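Local structure of alpha-glucosidase ([Eubacterium] rectale, 6PNR) at residues L221-L234 with L477-S489. The protein probably hydrolyses alpha-linked glycosides of sulfoquinovose, the sulfonated sugar of plant sulfolipids, as a sulfoquinovosidase of glycoside hydrolase family 31. Residues are numbered along the deposited sequence; the frame is centred on the assembly and turned at random.
Sequences LERITTYFGRQPKL and LSAGMMGCGLTHS
Thr225 of helix 221-228 and Gly483, where the chain leaves helix 477-481, bring the two backbones to within 5.4 Å between their CA atoms, the helix axes inclined at 70°. Gly483 has positive phi and closes a Schellman motif, Cys484 N bonding back to Ala479 O and Gly483 N to Gly480 O. Thr225 CG2 rests 3.6 Å from Gly483 CA, a spot where a CB on the glycine would collide with this methyl and press on Ile224 CG2. Ile224 spans the last turn, CG2 against Met482 O and CD1 against Met481 O, a buried carbonyl without a polar partner. Leu221 CD1 comes up to Gly480 O, while its CD2 meets Met481 CE at 3.9 Å, the two side chains lying roughly perpendicular. Strand 168-174 packs on Ile224, Met481 and Met482, so the contact joins the beta-rich N-terminal part of the chain to the GH31 TIM-barrel domain, to which 477-489 belongs. Beyond Gly229, the chain leading to the barrel is tied down by Gln231. Bent at chi2 (91°), its side chain turns the amide so that NE2 donates to Gly483 O at 3.0 Å, nearly straight (163°) and in the carbonyl plane, while OE1 accepts from Gly485 N at 2.9 Å, from a donor tilted out of the amide plane. NE2 also donates to Gln448 O and OE1 accepts from Asn565 ND2, so both ends of the buried amide are doubly held. A leucine here would probably leave Gly483 O and Gly485 N without these mates and the turn between them less firmly fixed. Alongside, Leu486 CD1 packs 4.0 Å from Gln231 CB and touches Leu234 CG, the two leucine side chains running antiparallel beside one another.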
ATOM      1  N   LEU A 221      32.826  -3.467  15.751  1.00 27.49           N
ATOM      2  CA  LEU A 221      32.253  -4.808  15.838  1.00 29.29           C
ATOM      3  C   LEU A 221      32.732  -5.537  17.087  1.00 33.81           C
ATOM      4  O   LEU A 221      31.980  -6.327  17.669  1.00 27.29           O
ATOM      5  CB  LEU A 221      32.588  -5.612  14.580  1.00 31.65           C
ATOM      6  CG  LEU A 221      31.494  -5.659  13.498  1.00 29.28           C
ATOM      7  CD1 LEU A 221      30.251  -6.355  14.047  1.00 27.08           C
ATOM      8  CD2 LEU A 221      31.156  -4.270  13.006  1.00 28.42           C
ATOM      9  N   GLU A 222      33.969  -5.278  17.527  1.00 29.56           N
ATOM     10  CA  GLU A 222      34.421  -5.816  18.811  1.00 32.47           C
ATOM     11  C   GLU A 222      33.528  -5.341  19.949  1.00 27.66           C
ATOM     12  O   GLU A 222      33.105  -6.139  20.792  1.00 30.04           O
ATOM     13  CB  GLU A 222      35.878  -5.423  19.063  1.00 30.27           C
ATOM     14  CG  GLU A 222      36.803  -6.011  18.023  1.00 33.20           C
ATOM     15  CD  GLU A 222      38.204  -5.409  18.037  1.00 46.12           C
ATOM     16  OE1 GLU A 222      38.597  -4.828  19.081  1.00 46.70           O
ATOM     17  OE2 GLU A 222      38.910  -5.535  16.997  1.00 38.23           O
ATOM     18  N   ARG A 223      33.202  -4.044  19.971  1.00 29.56           N
ATOM     19  CA  ARG A 223      32.332  -3.516  21.024  1.00 31.34           C
ATOM     20  C   ARG A 223      30.898  -4.034  20.898  1.00 33.84           C
ATOM     21  O   ARG A 223      30.253  -4.359  21.904  1.00 29.12           O
ATOM     22  CB  ARG A 223      32.353  -1.987  20.990  1.00 35.10           C
ATOM     23  CG  ARG A 223      33.761  -1.392  21.159  1.00 35.74           C
ATOM     24  CD  ARG A 223      33.701   0.029  21.732  1.00 50.43           C
ATOM     25  NE  ARG A 223      34.965   0.750  21.571  1.00 57.81           N
ATOM     26  CZ  ARG A 223      35.964   0.719  22.445  1.00 61.67           C
ATOM     27  NH1 ARG A 223      35.851   0.004  23.560  1.00 66.88           N
ATOM     28  NH2 ARG A 223      37.076   1.402  22.199  1.00 64.18           N
ATOM     29  N   ILE A 224      30.374  -4.087  19.673  1.00 28.88           N
ATOM     30  CA  ILE A 224      29.014  -4.582  19.455  1.00 27.80           C
ATOM     31  C   ILE A 224      28.857  -5.979  20.045  1.00 26.27           C
ATOM     32  O   ILE A 224      27.892  -6.270  20.759  1.00 30.93           O
ATOM     33  CB  ILE A 224      28.686  -4.557  17.952  1.00 25.22           C
ATOM     34  CG1 ILE A 224      28.374  -3.123  17.505  1.00 28.59           C
ATOM     35  CG2 ILE A 224      27.523  -5.508  17.606  1.00 29.65           C
ATOM     36  CD1 ILE A 224      28.215  -2.949  15.996  1.00 28.48           C
ATOM     37  N   THR A 225      29.816  -6.858  19.765  1.00 24.56           N
ATOM     38  CA  THR A 225      29.684  -8.246  20.186  1.00 29.41           C
ATOM     39  C   THR A 225      30.101  -8.454  21.637  1.00 33.77           C
ATOM     40  O   THR A 225      29.616  -9.392  22.280  1.00 31.02           O
ATOM     41  CB  THR A 225      30.495  -9.150  19.259  1.00 29.60           C
ATOM     42  OG1 THR A 225      31.850  -8.687  19.193  1.00 29.31           O
ATOM     43  CG2 THR A 225      29.895  -9.127  17.859  1.00 29.90           C
ATOM     44  N   THR A 226      30.975  -7.597  22.184  1.00 31.31           N
ATOM     45  CA  THR A 226      31.152  -7.601  23.635  1.00 29.13           C
ATOM     46  C   THR A 226      29.818  -7.359  24.336  1.00 31.48           C
ATOM     47  O   THR A 226      29.512  -7.995  25.352  1.00 30.59           O
ATOM     48  CB  THR A 226      32.188  -6.551  24.059  1.00 33.31           C
ATOM     49  OG1 THR A 226      33.483  -6.943  23.585  1.00 33.41           O
ATOM     50  CG2 THR A 226      32.234  -6.427  25.596  1.00 34.95           C
ATOM     51  N   TYR A 227      28.980  -6.488  23.770  1.00 28.63           N
ATOM     52  CA  TYR A 227      27.698  -6.190  24.400  1.00 27.79           C
ATOM     53  C   TYR A 227      26.644  -7.252  24.093  1.00 30.29           C
ATOM     54  O   TYR A 227      25.942  -7.711  24.995  1.00 30.26           O
ATOM     55  CB  TYR A 227      27.190  -4.812  23.958  1.00 30.29           C
ATOM     56  CG  TYR A 227      25.838  -4.478  24.547  1.00 35.95           C
ATOM     57  CD1 TYR A 227      25.678  -4.321  25.919  1.00 35.03           C
ATOM     58  CD2 TYR A 227      24.717  -4.333  23.739  1.00 33.25           C
ATOM     59  CE1 TYR A 227      24.441  -4.036  26.472  1.00 33.31           C
ATOM     60  CE2 TYR A 227      23.474  -4.035  24.286  1.00 35.91           C
ATOM     61  CZ  TYR A 227      23.347  -3.888  25.654  1.00 39.36           C
ATOM     62  OH  TYR A 227      22.119  -3.599  26.212  1.00 43.84           O
ATOM     63  N   PHE A 228      26.492  -7.633  22.822  1.00 30.26           N
ATOM     64  CA  PHE A 228      25.405  -8.541  22.449  1.00 33.16           C
ATOM     65  C   PHE A 228      25.778 -10.013  22.578  1.00 33.99           C
ATOM     66  O   PHE A 228      24.897 -10.842  22.837  1.00 32.02           O
ATOM     67  CB  PHE A 228      24.958  -8.279  21.011  1.00 30.54           C
ATOM     68  CG  PHE A 228      24.205  -6.986  20.822  1.00 31.05           C
ATOM     69  CD1 PHE A 228      22.955  -6.806  21.393  1.00 31.17           C
ATOM     70  CD2 PHE A 228      24.729  -5.968  20.043  1.00 35.15           C
ATOM     71  CE1 PHE A 228      22.246  -5.628  21.207  1.00 29.14           C
ATOM     72  CE2 PHE A 228      24.014  -4.773  19.852  1.00 32.05           C
ATOM     73  CZ  PHE A 228      22.774  -4.612  20.434  1.00 29.31           C
ATOM     74  N   GLY A 229      27.052 -10.356  22.375  1.00 31.89           N
ATOM     75  CA  GLY A 229      27.483 -11.741  22.419  1.00 32.61           C
ATOM     76  C   GLY A 229      28.316 -12.157  21.226  1.00 33.28           C
ATOM     77  O   GLY A 229      28.317 -11.479  20.193  1.00 32.13           O
ATOM     78  N   ARG A 230      29.048 -13.263  21.361  1.00 28.99           N
ATOM     79  CA  ARG A 230      29.836 -13.822  20.273  1.00 25.89           C
ATOM     80  C   ARG A 230      29.482 -15.290  20.079  1.00 26.20           C
ATOM     81  O   ARG A 230      29.156 -15.998  21.035  1.00 28.56           O
ATOM     82  CB  ARG A 230      31.345 -13.676  20.532  1.00 24.60           C
ATOM     83  CG  ARG A 230      31.849 -12.268  20.192  1.00 28.61           C
ATOM     84  CD  ARG A 230      33.212 -11.977  20.744  1.00 35.60           C
ATOM     85  NE  ARG A 230      33.494 -10.543  20.687  1.00 36.02           N
ATOM     86  CZ  ARG A 230      34.432  -9.947  21.411  1.00 39.76           C
ATOM     87  NH1 ARG A 230      35.171 -10.668  22.241  1.00 39.64           N
ATOM     88  NH2 ARG A 230      34.628  -8.636  21.311  1.00 35.21           N
ATOM     89  N   GLN A 231      29.556 -15.743  18.825  1.00 26.17           N
ATOM     90  CA  GLN A 231      29.253 -17.127  18.488  1.00 30.32           C
ATOM     91  C   GLN A 231      30.457 -18.028  18.785  1.00 30.28           C
ATOM     92  O   GLN A 231      31.606 -17.580  18.715  1.00 30.17           O
ATOM     93  CB  GLN A 231      28.880 -17.240  17.005  1.00 26.71           C
ATOM     94  CG  GLN A 231      27.613 -16.450  16.600  1.00 26.72           C
ATOM     95  CD  GLN A 231      27.926 -15.031  16.149  1.00 23.97           C
ATOM     96  OE1 GLN A 231      28.528 -14.824  15.093  1.00 27.74           O
ATOM     97  NE2 GLN A 231      27.508 -14.042  16.946  1.00 24.41           N
ATOM     98  N   PRO A 232      30.229 -19.301  19.097  1.00 27.26           N
ATOM     99  CA  PRO A 232      31.349 -20.244  19.186  1.00 29.14           C
ATOM    100  C   PRO A 232      31.918 -20.511  17.802  1.00 30.00           C
ATOM    101  O   PRO A 232      31.324 -20.175  16.779  1.00 28.50           O
ATOM    102  CB  PRO A 232      30.728 -21.517  19.776  1.00 30.35           C
ATOM    103  CG  PRO A 232      29.297 -21.186  20.075  1.00 24.70           C
ATOM    104  CD  PRO A 232      28.932 -19.969  19.303  1.00 25.03           C
ATOM    105  N   LYS A 233      33.085 -21.148  17.778  1.00 28.60           N
ATOM    106  CA  LYS A 233      33.586 -21.703  16.530  1.00 25.86           C
ATOM    107  C   LYS A 233      32.642 -22.794  16.033  1.00 28.93           C
ATOM    108  O   LYS A 233      31.953 -23.456  16.816  1.00 27.37           O
ATOM    109  CB  LYS A 233      34.995 -22.266  16.725  1.00 30.01           C
ATOM    110  CG  LYS A 233      35.988 -21.206  17.189  1.00 30.71           C
ATOM    111  CD  LYS A 233      37.434 -21.705  17.180  1.00 43.32           C
ATOM    112  CE  LYS A 233      37.647 -22.871  18.131  1.00 47.04           C
ATOM    113  NZ  LYS A 233      39.041 -23.422  18.023  1.00 53.19           N
ATOM    114  N   LEU A 234      32.588 -22.954  14.715  1.00 28.58           N
ATOM    115  CA  LEU A 234      31.819 -24.042  14.132  1.00 30.45           C
ATOM    116  C   LEU A 234      32.539 -25.375  14.352  1.00 30.27           C
ATOM    117  O   LEU A 234      33.771 -25.425  14.374  1.00 30.36           O
ATOM    118  CB  LEU A 234      31.610 -23.813  12.633  1.00 25.17           C
ATOM    119  CG  LEU A 234      30.705 -22.661  12.223  1.00 25.26           C
ATOM    120  CD1 LEU A 234      30.807 -22.447  10.725  1.00 28.02           C
ATOM    121  CD2 LEU A 234      29.253 -22.950  12.617  1.00 25.62           C
ATOM    122  N   LEU A 477      25.703  -9.171   4.815  1.00 27.46           N
ATOM    123  CA  LEU A 477      26.372  -7.932   5.203  1.00 31.09           C
ATOM    124  C   LEU A 477      25.665  -7.267   6.383  1.00 24.65           C
ATOM    125  O   LEU A 477      26.303  -6.891   7.374  1.00 28.12           O
ATOM    126  CB  LEU A 477      26.447  -6.989   4.002  1.00 22.71           C
ATOM    127  CG  LEU A 477      27.371  -7.417   2.861  1.00 27.87           C
ATOM    128  CD1 LEU A 477      27.256  -6.435   1.700  1.00 26.41           C
ATOM    129  CD2 LEU A 477      28.835  -7.510   3.353  1.00 26.88           C
ATOM    130  N   SER A 478      24.339  -7.127   6.309  1.00 25.96           N
ATOM    131  CA  SER A 478      23.612  -6.448   7.384  1.00 21.76           C
ATOM    132  C   SER A 478      23.687  -7.233   8.695  1.00 29.65           C
ATOM    133  O   SER A 478      23.931  -6.654   9.762  1.00 26.93           O
ATOM    134  CB  SER A 478      22.158  -6.223   6.974  1.00 28.27           C
ATOM    135  OG  SER A 478      21.554  -7.451   6.634  1.00 25.77           O
ATOM    136  N   ALA A 479      23.469  -8.553   8.642  1.00 25.91           N
ATOM    137  CA  ALA A 479      23.552  -9.355   9.865  1.00 28.37           C
ATOM    138  C   ALA A 479      24.924  -9.233  10.508  1.00 29.17           C
ATOM    139  O   ALA A 479      25.039  -9.145  11.741  1.00 25.77           O
ATOM    140  CB  ALA A 479      23.251 -10.827   9.576  1.00 22.77           C
ATOM    141  N   GLY A 480      25.972  -9.228   9.685  1.00 23.02           N
ATOM    142  CA  GLY A 480      27.324  -9.169  10.209  1.00 26.57           C
ATOM    143  C   GLY A 480      27.610  -7.861  10.913  1.00 30.52           C
ATOM    144  O   GLY A 480      28.302  -7.838  11.934  1.00 27.67           O
ATOM    145  N   MET A 481      27.076  -6.753  10.386  1.00 27.09           N
ATOM    146  CA  MET A 481      27.236  -5.472  11.060  1.00 28.00           C
ATOM    147  C   MET A 481      26.505  -5.445  12.401  1.00 31.62           C
ATOM    148  O   MET A 481      26.823  -4.605  13.250  1.00 30.45           O
ATOM    149  CB  MET A 481      26.752  -4.330  10.155  1.00 28.55           C
ATOM    150  CG  MET A 481      27.632  -4.081   8.924  1.00 29.29           C
ATOM    151  SD  MET A 481      29.371  -3.724   9.361  1.00 32.70           S
ATOM    152  CE  MET A 481      29.168  -2.244  10.343  1.00 30.30           C
ATOM    153  N   MET A 482      25.556  -6.355  12.618  1.00 24.42           N
ATOM    154  CA  MET A 482      24.888  -6.498  13.903  1.00 25.35           C
ATOM    155  C   MET A 482      25.593  -7.466  14.843  1.00 25.57           C
ATOM    156  O   MET A 482      25.100  -7.684  15.952  1.00 27.70           O
ATOM    157  CB  MET A 482      23.442  -6.966  13.699  1.00 32.44           C
ATOM    158  CG  MET A 482      22.632  -6.047  12.818  1.00 25.35           C
ATOM    159  SD  MET A 482      22.103  -4.545  13.682  1.00 31.72           S
ATOM    160  CE  MET A 482      23.487  -3.415  13.417  1.00 25.73           C
ATOM    161  N   GLY A 483      26.721  -8.051  14.434  1.00 27.86           N
ATOM    162  CA  GLY A 483      27.428  -8.991  15.285  1.00 27.61           C
ATOM    163  C   GLY A 483      27.059 -10.450  15.102  1.00 29.77           C
ATOM    164  O   GLY A 483      27.541 -11.295  15.870  1.00 27.81           O
ATOM    165  N   CYS A 484      26.204 -10.782  14.125  1.00 24.74           N
ATOM    166  CA  CYS A 484      25.943 -12.173  13.754  1.00 21.89           C
ATOM    167  C   CYS A 484      26.849 -12.475  12.565  1.00 26.86           C
ATOM    168  O   CYS A 484      26.497 -12.217  11.409  1.00 29.09           O
ATOM    169  CB  CYS A 484      24.466 -12.398  13.435  1.00 24.67           C
ATOM    170  SG  CYS A 484      23.423 -12.362  14.910  1.00 28.69           S
ATOM    171  N   GLY A 485      28.031 -13.020  12.864  1.00 27.06           N
ATOM    172  CA  GLY A 485      29.110 -13.182  11.909  1.00 24.71           C
ATOM    173  C   GLY A 485      29.157 -14.489  11.162  1.00 24.98           C
ATOM    174  O   GLY A 485      30.020 -14.657  10.291  1.00 22.73           O
ATOM    175  N   LEU A 486      28.263 -15.431  11.479  1.00 24.06           N
ATOM    176  CA  LEU A 486      28.189 -16.713  10.787  1.00 23.44           C
ATOM    177  C   LEU A 486      26.823 -16.831  10.131  1.00 23.14           C
ATOM    178  O   LEU A 486      25.808 -16.820  10.826  1.00 21.57           O
ATOM    179  CB  LEU A 486      28.387 -17.884  11.750  1.00 23.71           C
ATOM    180  CG  LEU A 486      29.615 -17.834  12.659  1.00 25.45           C
ATOM    181  CD1 LEU A 486      29.641 -19.081  13.532  1.00 29.75           C
ATOM    182  CD2 LEU A 486      30.846 -17.737  11.822  1.00 22.40           C
ATOM    183  N   THR A 487      26.794 -16.965   8.812  1.00 21.99           N
ATOM    184  CA  THR A 487      25.522 -17.167   8.139  1.00 21.99           C
ATOM    185  C   THR A 487      25.735 -17.980   6.867  1.00 23.44           C
ATOM    186  O   THR A 487      26.868 -18.245   6.452  1.00 26.85           O
ATOM    187  CB  THR A 487      24.826 -15.827   7.850  1.00 25.65           C
ATOM    188  OG1 THR A 487      23.454 -16.073   7.497  1.00 27.93           O
ATOM    189  CG2 THR A 487      25.535 -15.072   6.731  1.00 25.20           C
ATOM    190  N   HIS A 488      24.622 -18.369   6.249  1.00 22.54           N
ATOM    191  CA  HIS A 488      24.641 -19.149   5.018  1.00 22.61           C
ATOM    192  C   HIS A 488      23.249 -19.087   4.395  1.00 24.20           C
ATOM    193  O   HIS A 488      22.364 -18.387   4.888  1.00 23.78           O
ATOM    194  CB  HIS A 488      25.098 -20.590   5.282  1.00 21.98           C
ATOM    195  CG  HIS A 488      24.075 -21.473   5.934  1.00 22.40           C
ATOM    196  ND1 HIS A 488      23.741 -21.374   7.269  1.00 22.22           N
ATOM    197  CD2 HIS A 488      23.371 -22.529   5.451  1.00 22.32           C
ATOM    198  CE1 HIS A 488      22.867 -22.318   7.577  1.00 23.64           C
ATOM    199  NE2 HIS A 488      22.624 -23.030   6.488  1.00 25.52           N
ATOM    200  N   SER A 489      23.061 -19.794   3.283  1.00 24.36           N
ATOM    201  CA  SER A 489      21.750 -19.814   2.636  1.00 22.63           C
ATOM    202  C   SER A 489      21.463 -21.198   2.074  1.00 25.05           C
ATOM    203  O   SER A 489      22.370 -22.028   1.929  1.00 26.38           O
ATOM    204  CB  SER A 489      21.658 -18.762   1.513  1.00 24.14           C
ATOM    205  OG  SER A 489      22.700 -18.958   0.559  1.00 23.08           O
TER
HETATM  206  O   HOH W   1      25.876 -15.458  13.231  1.00 28.40           O